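Local coordinates for carbohydrate deacetylase Agd3 (Neosartorya fumigata, PDB 6NWZ), which removes acetyl groups from galactosaminogalactan, a fungal exopolysaccharide, and is required for biofilm formation by this mould, at residues 247-252 and 588-593; 256-261 and 369-374; 289-294 and 577-582; 308-313 and 362-367. All coordinates share one frame; numbering follows the deposited sequence.

Contact 1 of 4, residues 247-252 and 588-593; sequences RVNLNT and PLVTIT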
# COMPACT_ATOMS: atom_id res chain seq x y z
N ARG A 247 4.11 -8.19 -0.55
CA ARG A 247 4.95 -7.40 0.34
C ARG A 247 4.15 -6.20 0.83
O ARG A 247 3.39 -5.59 0.07
CB ARG A 247 6.23 -6.94 -0.38
CG ARG A 247 7.02 -5.85 0.33
CD ARG A 247 7.67 -6.33 1.62
NE ARG A 247 8.69 -7.34 1.36
CZ ARG A 247 8.57 -8.63 1.69
NH1 ARG A 247 7.47 -9.06 2.30
NH2 ARG A 247 9.55 -9.47 1.41
N VAL A 248 4.31 -5.86 2.11
CA VAL A 248 3.69 -4.67 2.69
C VAL A 248 4.80 -3.73 3.15
O VAL A 248 5.61 -4.10 4.01
CB VAL A 248 2.76 -5.02 3.86
CG1 VAL A 248 2.26 -3.75 4.54
CG2 VAL A 248 1.59 -5.84 3.38
N ASN A 249 4.84 -2.53 2.57
CA ASN A 249 5.81 -1.52 2.96
C ASN A 249 5.16 -0.50 3.87
O ASN A 249 4.02 -0.08 3.64
CB ASN A 249 6.40 -0.81 1.74
CG ASN A 249 7.37 -1.68 0.95
OD1 ASN A 249 7.24 -1.84 -0.26
ND2 ASN A 249 8.36 -2.24 1.64
N LEU A 250 5.87 -0.10 4.92
CA LEU A 250 5.41 0.93 5.84
C LEU A 250 6.44 2.06 5.84
O LEU A 250 7.38 2.06 6.63
CB LEU A 250 5.20 0.37 7.23
CG LEU A 250 4.65 1.36 8.25
CD1 LEU A 250 3.30 1.91 7.79
CD2 LEU A 250 4.55 0.72 9.63
N ASN A 251 6.24 3.03 4.94
CA ASN A 251 7.11 4.19 4.82
C ASN A 251 6.40 5.41 5.39
O ASN A 251 5.33 5.79 4.89
CB ASN A 251 7.50 4.43 3.36
CG ASN A 251 8.17 3.23 2.73
OD1 ASN A 251 8.63 2.32 3.43
ND2 ASN A 251 8.26 3.22 1.41
N THR A 252 6.99 6.02 6.42
CA THR A 252 6.40 7.17 7.09
C THR A 252 7.37 8.34 6.98
O THR A 252 8.42 8.36 7.64
CB THR A 252 6.09 6.85 8.55
OG1 THR A 252 7.30 6.54 9.25
CG2 THR A 252 5.16 5.66 8.64
N PRO A 588 5.68 -9.66 7.48
CA PRO A 588 6.63 -8.62 7.88
C PRO A 588 6.16 -7.24 7.43
O PRO A 588 5.36 -7.09 6.49
CB PRO A 588 7.92 -9.02 7.16
CG PRO A 588 7.73 -10.46 6.78
CD PRO A 588 6.27 -10.62 6.53
N LEU A 589 6.65 -6.23 8.13
CA LEU A 589 6.55 -4.84 7.70
C LEU A 589 7.96 -4.37 7.37
O LEU A 589 8.84 -4.38 8.24
CB LEU A 589 5.93 -3.96 8.78
CG LEU A 589 4.44 -4.14 9.08
CD1 LEU A 589 4.05 -3.40 10.35
CD2 LEU A 589 3.60 -3.66 7.92
N VAL A 590 8.18 -3.98 6.12
CA VAL A 590 9.51 -3.61 5.65
C VAL A 590 9.47 -2.15 5.20
O VAL A 590 8.69 -1.79 4.32
CB VAL A 590 9.98 -4.52 4.51
CG1 VAL A 590 11.36 -4.10 4.07
CG2 VAL A 590 9.99 -5.96 4.98
N THR A 591 10.31 -1.32 5.82
CA THR A 591 10.49 0.06 5.41
C THR A 591 11.65 0.13 4.42
O THR A 591 12.71 -0.48 4.65
CB THR A 591 10.77 0.97 6.61
OG1 THR A 591 9.65 0.96 7.50
CG2 THR A 591 11.03 2.40 6.16
N ILE A 592 11.45 0.84 3.31
CA ILE A 592 12.49 1.09 2.33
C ILE A 592 12.58 2.59 2.09
O ILE A 592 11.63 3.34 2.33
CB ILE A 592 12.25 0.34 1.01
CG1 ILE A 592 10.91 0.74 0.39
CG2 ILE A 592 12.26 -1.15 1.24
CD1 ILE A 592 10.56 -0.05 -0.85
N THR A 593 13.75 3.03 1.63
CA THR A 593 13.96 4.45 1.39
C THR A 593 13.11 4.93 0.23
O THR A 593 12.62 4.14 -0.59
CB THR A 593 15.44 4.75 1.10
OG1 THR A 593 15.78 4.28 -0.21
CG2 THR A 593 16.33 4.07 2.13
O HOH W 1 5.47 -7.94 3.57
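Asn249 ND2 donates to Val590 O at 2.7 Å, and the bond is nearly straight (175° at the hydrogen). The oxygen lies in the amide plane of Asn249, whereas ND2 stands above the carbonyl plane of Val590. Thr591 OG1 gives its proton to Leu250 O at 2.7 Å; with OG1 beside the backbone N (chi1 -62°), the hydroxyl faces the 247-252 backbone. In return Asn251 OD1 accepts from Ile592 N at 3.2 Å. Two backbone bonds, Val590 N to Val248 O and Leu250 N to Val590 O, are weak, each 3.3 Å long. One water accepts from Arg247 NH1 and Val248 N and donates to Pro588 O, bridging the two loops.

Packing surrounds these bonds. Val590 CG2 lies over one face of the Arg247 guanidinium, 4.1 Å from NE, while the charged end forms salt bridges with Glu656 and Asp661. Val248 and Leu589 run side by side, Val248 CG1 to Leu589 CD2 3.6 Å, against Phe581 of helix 569-584. Ile592 CD1 reaches Asn249 OD1 at 3.8 Å, laying an apolar tip beside the amide.

The lead into strand 252-257 of the deacetylase domain is thus joined to the connection between helices 569-584 and 594-607. Because the backbone bonds across the pair are weak, the shorter cross-segment bonds come from Asn249, Asn251 and Thr591, each pairing a side chain with a main-chain group.

Contact 2 of 4, residues 256-261 and 369-374; sequences DMFLVT and DLLRWW. With ZN (zinc ion), chain L.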
# COMPACT_ATOMS: atom_id res chain seq x y z
N ASP A 256 9.33 18.89 6.54
CA ASP A 256 9.54 20.18 7.20
C ASP A 256 10.55 20.12 8.34
O ASP A 256 10.52 20.95 9.24
CB ASP A 256 8.22 20.77 7.72
CG ASP A 256 7.22 21.03 6.62
OD1 ASP A 256 7.51 20.70 5.45
OD2 ASP A 256 6.14 21.57 6.93
N MET A 257 11.47 19.15 8.31
CA MET A 257 12.49 19.08 9.35
C MET A 257 13.42 20.29 9.26
O MET A 257 13.86 20.69 8.18
CB MET A 257 13.30 17.80 9.24
CG MET A 257 14.33 17.62 10.36
SD MET A 257 13.64 17.54 12.03
CE MET A 257 12.54 16.13 11.88
N PHE A 258 13.71 20.87 10.43
CA PHE A 258 14.48 22.08 10.69
C PHE A 258 13.63 23.34 10.51
O PHE A 258 14.11 24.43 10.83
CB PHE A 258 15.76 22.21 9.84
CG PHE A 258 16.84 21.23 10.21
CD1 PHE A 258 17.78 21.56 11.17
CD2 PHE A 258 16.91 19.99 9.60
CE1 PHE A 258 18.78 20.66 11.52
CE2 PHE A 258 17.90 19.09 9.95
CZ PHE A 258 18.83 19.42 10.90
N LEU A 259 12.40 23.23 10.03
CA LEU A 259 11.53 24.39 9.89
C LEU A 259 10.70 24.61 11.15
O LEU A 259 10.57 23.73 12.01
CB LEU A 259 10.59 24.23 8.70
CG LEU A 259 11.17 24.21 7.28
CD1 LEU A 259 10.06 24.12 6.24
CD2 LEU A 259 12.04 25.43 7.05
N VAL A 260 10.14 25.81 11.26
CA VAL A 260 9.14 26.15 12.26
C VAL A 260 7.79 26.21 11.57
O VAL A 260 7.65 26.85 10.51
CB VAL A 260 9.46 27.49 12.95
CG1 VAL A 260 8.37 27.87 13.94
CG2 VAL A 260 10.81 27.43 13.64
N THR A 261 6.79 25.54 12.14
CA THR A 261 5.46 25.52 11.57
C THR A 261 4.49 26.17 12.55
O THR A 261 4.65 26.03 13.77
CB THR A 261 5.00 24.09 11.21
OG1 THR A 261 4.86 23.32 12.41
CG2 THR A 261 6.00 23.40 10.28
N ASP A 369 21.36 23.28 17.75
CA ASP A 369 21.39 22.06 18.55
C ASP A 369 20.75 20.90 17.81
O ASP A 369 21.19 19.75 17.93
CB ASP A 369 20.70 22.28 19.89
CG ASP A 369 21.41 23.31 20.75
OD1 ASP A 369 22.23 24.08 20.22
OD2 ASP A 369 21.14 23.35 21.97
N LEU A 370 19.69 21.18 17.04
CA LEU A 370 19.03 20.12 16.28
C LEU A 370 19.92 19.58 15.17
O LEU A 370 19.86 18.39 14.86
CB LEU A 370 17.71 20.65 15.71
CG LEU A 370 16.87 19.68 14.89
CD1 LEU A 370 16.56 18.44 15.72
CD2 LEU A 370 15.60 20.35 14.41
N LEU A 371 20.76 20.43 14.58
CA LEU A 371 21.66 19.96 13.53
C LEU A 371 22.75 19.06 14.11
O LEU A 371 23.02 17.98 13.58
CB LEU A 371 22.30 21.13 12.79
CG LEU A 371 23.14 20.54 11.66
CD1 LEU A 371 22.41 20.68 10.33
CD2 LEU A 371 24.53 21.14 11.60
N ARG A 372 23.41 19.51 15.18
CA ARG A 372 24.44 18.69 15.81
C ARG A 372 23.89 17.33 16.22
O ARG A 372 24.63 16.33 16.20
CB ARG A 372 25.03 19.40 17.02
CG ARG A 372 25.66 20.74 16.70
CD ARG A 372 26.55 21.21 17.84
NE ARG A 372 25.88 21.16 19.14
CZ ARG A 372 25.07 22.10 19.60
NH1 ARG A 372 24.81 23.18 18.87
NH2 ARG A 372 24.51 21.97 20.80
N TRP A 373 22.61 17.25 16.58
CA TRP A 373 22.00 15.96 16.86
C TRP A 373 21.86 15.14 15.59
O TRP A 373 22.24 13.96 15.55
CB TRP A 373 20.65 16.13 17.54
CG TRP A 373 20.08 14.84 18.04
CD1 TRP A 373 20.27 14.29 19.28
CD2 TRP A 373 19.25 13.93 17.32
NE1 TRP A 373 19.60 13.09 19.37
CE2 TRP A 373 18.96 12.85 18.18
CE3 TRP A 373 18.71 13.93 16.03
CZ2 TRP A 373 18.16 11.78 17.79
CZ3 TRP A 373 17.92 12.86 15.65
CH2 TRP A 373 17.65 11.81 16.52
N TRP A 374 21.31 15.74 14.53
CA TRP A 374 21.10 15.00 13.28
C TRP A 374 22.42 14.56 12.66
O TRP A 374 22.50 13.49 12.06
CB TRP A 374 20.30 15.83 12.29
CG TRP A 374 18.83 15.69 12.44
CD1 TRP A 374 17.93 16.68 12.73
CD2 TRP A 374 18.07 14.48 12.33
NE1 TRP A 374 16.66 16.16 12.80
CE2 TRP A 374 16.72 14.81 12.56
CE3 TRP A 374 18.40 13.15 12.06
CZ2 TRP A 374 15.71 13.86 12.53
CZ3 TRP A 374 17.40 12.21 12.03
CH2 TRP A 374 16.06 12.57 12.26
ZN ZN L . 6.68 20.80 3.64
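Trp374 points its indole N-H at a sulfur: NE1 to Met257 SD is 3.4 Å with 145° at the hydrogen, a weak bond. The sulfur sits at the ring edge, which makes this also a Met-aromatic contact. Met257 has CG anti to its backbone N (chi1 -176°) and then bends twice, carrying CE to 4.0 Å from Trp374 CZ2.

Phe258 brings the larger apolar surface. Leu370 CD2 covers one face of its ring, and Leu371 CA meets the ring edge, 3.6 Å from CE1. The Phe258 ring and the five-membered ring of Trp374 are inclined at 47°, an oblique pair that is neither stacked nor edge-to-face, with Phe258 CZ 3.4 Å from Trp374 CD1.

Met257 and Phe258 are the central residues of a type II turn, Asp256 to Leu259. Asp256 OD1 binds zinc at 2.0 Å, and His388 and His392 complete the protein ligands, an Asp-His-His set as in other zinc-dependent polysaccharide deacetylases. Through Met257 and Phe258 the turn packs helix 369-375 against the end of strand 252-257, which carries the zinc ligand Asp256. Trp374 also touches Val302 of strand 300-304, parallel neighbour of strand 252-257, and Met278 of helix 275-289, while Trp413 of helix 400-417 meets Phe258 edge-to-face.

Contact 3 of 4, residues 289-294 and 577-582; sequences NAKMNP and IVQEFV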
# COMPACT_ATOMS: atom_id res chain seq x y z
N ASN A 289 9.69 -1.65 16.57
CA ASN A 289 10.20 -2.74 15.75
C ASN A 289 9.96 -4.09 16.42
O ASN A 289 9.56 -5.06 15.77
CB ASN A 289 11.69 -2.54 15.46
CG ASN A 289 11.93 -1.72 14.21
OD1 ASN A 289 12.07 -2.27 13.11
ND2 ASN A 289 11.97 -0.40 14.36
N ALA A 290 10.19 -4.17 17.73
CA ALA A 290 9.97 -5.41 18.46
C ALA A 290 8.50 -5.78 18.60
O ALA A 290 8.19 -6.86 19.11
CB ALA A 290 10.61 -5.33 19.85
N LYS A 291 7.58 -4.91 18.17
CA LYS A 291 6.16 -5.25 18.15
C LYS A 291 5.73 -5.88 16.84
O LYS A 291 4.59 -6.35 16.74
CB LYS A 291 5.31 -4.00 18.41
CG LYS A 291 5.54 -3.37 19.77
CD LYS A 291 4.50 -2.30 20.05
CE LYS A 291 4.67 -1.75 21.45
NZ LYS A 291 3.61 -0.76 21.81
N MET A 292 6.59 -5.90 15.83
CA MET A 292 6.21 -6.37 14.51
C MET A 292 6.55 -7.85 14.36
O MET A 292 7.36 -8.40 15.09
CB MET A 292 6.92 -5.55 13.44
CG MET A 292 6.79 -4.07 13.68
SD MET A 292 7.57 -3.09 12.39
CE MET A 292 6.79 -1.51 12.71
N ASN A 293 5.89 -8.48 13.38
CA ASN A 293 6.12 -9.89 13.14
C ASN A 293 7.57 -10.11 12.69
O ASN A 293 8.23 -9.18 12.21
CB ASN A 293 5.16 -10.41 12.07
CG ASN A 293 3.71 -10.24 12.47
OD1 ASN A 293 3.29 -10.69 13.54
ND2 ASN A 293 2.93 -9.59 11.61
N PRO A 294 8.09 -11.32 12.85
CA PRO A 294 9.46 -11.60 12.43
C PRO A 294 9.68 -11.23 10.97
O PRO A 294 8.77 -11.32 10.13
CB PRO A 294 9.60 -13.11 12.65
CG PRO A 294 8.68 -13.38 13.79
CD PRO A 294 7.50 -12.46 13.59
N ILE A 577 -1.54 1.62 13.92
CA ILE A 577 -1.51 0.91 12.65
C ILE A 577 -0.74 -0.39 12.77
O ILE A 577 -1.19 -1.45 12.30
CB ILE A 577 -0.94 1.83 11.56
CG1 ILE A 577 -2.06 2.58 10.84
CG2 ILE A 577 -0.08 1.06 10.56
CD1 ILE A 577 -2.92 3.45 11.74
N VAL A 578 0.42 -0.36 13.43
CA VAL A 578 1.27 -1.55 13.52
C VAL A 578 0.60 -2.63 14.35
O VAL A 578 0.61 -3.81 13.98
CB VAL A 578 2.65 -1.18 14.10
CG1 VAL A 578 3.44 -2.44 14.41
CG2 VAL A 578 3.42 -0.28 13.13
N GLN A 579 0.01 -2.26 15.49
CA GLN A 579 -0.61 -3.26 16.36
C GLN A 579 -1.80 -3.93 15.68
O GLN A 579 -2.01 -5.14 15.85
CB GLN A 579 -1.02 -2.62 17.68
CG GLN A 579 0.16 -2.14 18.51
CD GLN A 579 -0.25 -1.58 19.85
OE1 GLN A 579 -1.20 -2.05 20.47
NE2 GLN A 579 0.46 -0.55 20.30
N GLU A 580 -2.58 -3.18 14.91
CA GLU A 580 -3.71 -3.78 14.22
C GLU A 580 -3.24 -4.70 13.10
O GLU A 580 -3.79 -5.79 12.91
CB GLU A 580 -4.64 -2.70 13.67
CG GLU A 580 -5.90 -3.26 13.03
CD GLU A 580 -6.84 -3.90 14.04
OE1 GLU A 580 -6.64 -3.73 15.26
OE2 GLU A 580 -7.79 -4.58 13.60
N PHE A 581 -2.25 -4.26 12.33
CA PHE A 581 -1.69 -5.11 11.28
C PHE A 581 -1.19 -6.43 11.86
O PHE A 581 -1.46 -7.50 11.30
CB PHE A 581 -0.56 -4.36 10.58
CG PHE A 581 0.09 -5.13 9.46
CD1 PHE A 581 -0.40 -5.06 8.17
CD2 PHE A 581 1.23 -5.89 9.70
CE1 PHE A 581 0.21 -5.75 7.14
CE2 PHE A 581 1.84 -6.59 8.67
CZ PHE A 581 1.33 -6.52 7.39
N VAL A 582 -0.49 -6.38 12.99
CA VAL A 582 0.04 -7.60 13.60
C VAL A 582 -1.08 -8.45 14.18
O VAL A 582 -0.97 -9.68 14.25
CB VAL A 582 1.11 -7.23 14.65
CG1 VAL A 582 1.46 -8.43 15.49
CG2 VAL A 582 2.36 -6.71 13.95
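Met292 reaches Val578 through an extended chain: CG lies beside the backbone N (chi1 -49°) and the torsions beyond it are near 180°, so that CE comes 3.6 Å from Val578 CG2. The two side chains meet at about a right angle, and Val578 CG1 fits against the middle of the methionine, 3.8 Å from its CG. Asn293 turns its amide along Val582 with CG likewise beside the backbone N (chi1 -59°); the pair slide past each other in opposite directions. Asn293 OD1 lies 3.5 Å from Val582 CG1, and ND2 lies 3.8 Å from CG2 of the same valine.

These residues follow helix 275-289, whose chain leaves through a type I turn from Asn289 to Met292 on its way to strand 300-304; the contact packs that connection against helix 569-584 in the deacetylase domain. Val578 and Val582, one helical turn apart, offer a common apolar ridge, and Val582 CG2 also meets the backbone at Lys291 O, 3.6 Å away.

No hydrogen bond crosses between the two segments, yet the polar ends are held from outside. Asn293 ND2 donates to Trp587 O and Val585 O, and its OD1 accepts from Lys159; a bound zinc ion lies about 4 Å from this side chain. Lys291 NZ and Gln579 NE2 come within 3.5 Å of each other, and both bind Glu575 OE1, by a salt bridge and a hydrogen bond respectively.

Contact 4 of 4, residues 308-313 and 362-367; sequences GNIEQS and VACTQL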
# COMPACT_ATOMS: atom_id res chain seq x y z
N GLY A 308 16.08 26.16 7.14
CA GLY A 308 15.66 26.18 8.53
C GLY A 308 16.82 26.00 9.49
O GLY A 308 16.76 26.46 10.63
N ASN A 309 17.88 25.33 9.04
CA ASN A 309 19.08 25.20 9.86
C ASN A 309 19.85 26.51 9.92
O ASN A 309 20.32 26.91 10.99
CB ASN A 309 19.96 24.07 9.32
CG ASN A 309 21.32 24.03 9.98
OD1 ASN A 309 22.35 24.14 9.31
ND2 ASN A 309 21.34 23.87 11.30
N ILE A 310 19.97 27.20 8.79
CA ILE A 310 20.70 28.47 8.78
C ILE A 310 19.94 29.53 9.56
O ILE A 310 20.54 30.34 10.28
CB ILE A 310 20.98 28.91 7.33
CG1 ILE A 310 21.65 27.78 6.54
CG2 ILE A 310 21.85 30.17 7.32
CD1 ILE A 310 23.01 27.38 7.06
N GLU A 311 18.61 29.56 9.43
CA GLU A 311 17.83 30.59 10.10
C GLU A 311 17.87 30.41 11.62
O GLU A 311 17.93 31.39 12.36
CB GLU A 311 16.38 30.58 9.60
CG GLU A 311 16.23 31.01 8.15
CD GLU A 311 14.82 31.42 7.80
OE1 GLU A 311 14.64 32.52 7.23
OE2 GLU A 311 13.88 30.65 8.10
N GLN A 312 17.85 29.16 12.09
CA GLN A 312 17.96 28.92 13.52
C GLN A 312 19.32 29.36 14.06
O GLN A 312 19.39 30.02 15.10
CB GLN A 312 17.71 27.44 13.82
CG GLN A 312 17.95 27.06 15.27
CD GLN A 312 17.06 27.81 16.24
OE1 GLN A 312 15.84 27.65 16.24
NE2 GLN A 312 17.67 28.64 17.08
N SER A 313 20.40 29.01 13.36
CA SER A 313 21.72 29.47 13.78
C SER A 313 21.81 30.99 13.77
O SER A 313 22.50 31.58 14.61
CB SER A 313 22.80 28.87 12.88
OG SER A 313 22.87 27.47 13.03
N VAL A 362 30.52 25.60 8.04
CA VAL A 362 30.21 24.46 8.91
C VAL A 362 29.95 24.95 10.33
O VAL A 362 29.00 24.51 10.98
CB VAL A 362 31.35 23.42 8.86
CG1 VAL A 362 31.19 22.42 9.99
CG2 VAL A 362 31.35 22.71 7.52
N ALA A 363 30.79 25.86 10.83
CA ALA A 363 30.59 26.42 12.16
C ALA A 363 29.25 27.12 12.29
O ALA A 363 28.63 27.09 13.35
CB ALA A 363 31.72 27.38 12.51
N CYS A 364 28.78 27.76 11.21
CA CYS A 364 27.44 28.33 11.21
C CYS A 364 26.39 27.26 11.47
O CYS A 364 25.55 27.41 12.37
CB CYS A 364 27.16 29.02 9.87
SG CYS A 364 25.39 29.24 9.55
N THR A 365 26.41 26.18 10.69
CA THR A 365 25.39 25.14 10.83
C THR A 365 25.44 24.49 12.21
O THR A 365 24.39 24.09 12.74
CB THR A 365 25.57 24.08 9.74
OG1 THR A 365 26.80 23.37 9.94
CG2 THR A 365 25.57 24.72 8.36
N GLN A 366 26.62 24.38 12.81
CA GLN A 366 26.77 23.73 14.11
C GLN A 366 26.13 24.50 15.26
O GLN A 366 25.94 23.93 16.33
CB GLN A 366 28.26 23.50 14.41
CG GLN A 366 28.97 22.58 13.44
CD GLN A 366 28.53 21.14 13.56
OE1 GLN A 366 28.00 20.72 14.60
NE2 GLN A 366 28.75 20.36 12.51
N LEU A 367 25.78 25.78 15.06
CA LEU A 367 25.13 26.54 16.13
C LEU A 367 23.71 26.07 16.42
O LEU A 367 23.12 26.50 17.41
CB LEU A 367 25.11 28.03 15.78
CG LEU A 367 26.46 28.72 15.65
CD1 LEU A 367 26.29 30.21 15.40
CD2 LEU A 367 27.30 28.47 16.89
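Ser313 and Asn309, one turn apart on helix 306-313, face helix 362-366 in a nearly perpendicular helix-helix crossing: the short axes make an angle of 78° and approach to 8.8 Å. The pair lies in the deacetylase domain, and Cys364 is also bonded by a disulfide to Cys323, in the chain that follows helix 317-321.

The hydrogen bonds across the crossing run from side chain to backbone. Ser313 OG donates to Cys364 O at 2.8 Å. Asn309 ND2 makes a weak bond to Thr365 O, long at 3.4 Å though almost straight. The Asn309 amide has a stronger partner in Trp413 of helix 400-417, whose NE1 donates to OD1 and probably sets the orientation of the amide, while ND2 has a further weak bond to Asp368.

Apolar contact gathers around Ile310. Its CD1 touches both Cys364 SG, at 3.9 Å, and the methyl CG2 of Thr365, packing directly against the disulfide sulfur. Leu367 adds its CB, 3.6 Å from Ser313 OG, while much of this leucine remains exposed.

Local bonds within 362-367 shape the surface that is met. Thr365 OG1, placed between the backbone N and the carbonyl carbon (chi1 66°), turns back to donate to Val362 O at 2.7 Å, leaving CG2 against Asn309 OD1 and Ile310 CD1. Val362 O receives Gln366 N as well. Cys364 O is likewise shared: Ser313 OG and Leu367 N, the latter at 3.2 Å, reach this single oxygen from opposite faces of its carbonyl plane.

In the fold
Contacts 1 and 3 lie near the middle of the chain, their centres about 9 and 16 Å from its centre, whereas those of contacts 2 and 4 lie about 29 and 37 Å out. Contact 1 buries the most surface and carries the most hydrogen bonds of the four; contact 3, only partly buried, has no direct hydrogen bond. The two touch along helix 569-584, with Val578 against Leu250. At the distal end, contact 2 is a buried aromatic-sulfur cluster beside a zinc ligand, and contact 4 is also buried and pairs serine, and weakly asparagine, with backbone oxygens, next to a disulfide cysteine. Successive helices 362-366 and 369-375 join these two, with Arg372 NH1 probably hydrogen-bonded to Gln366 O.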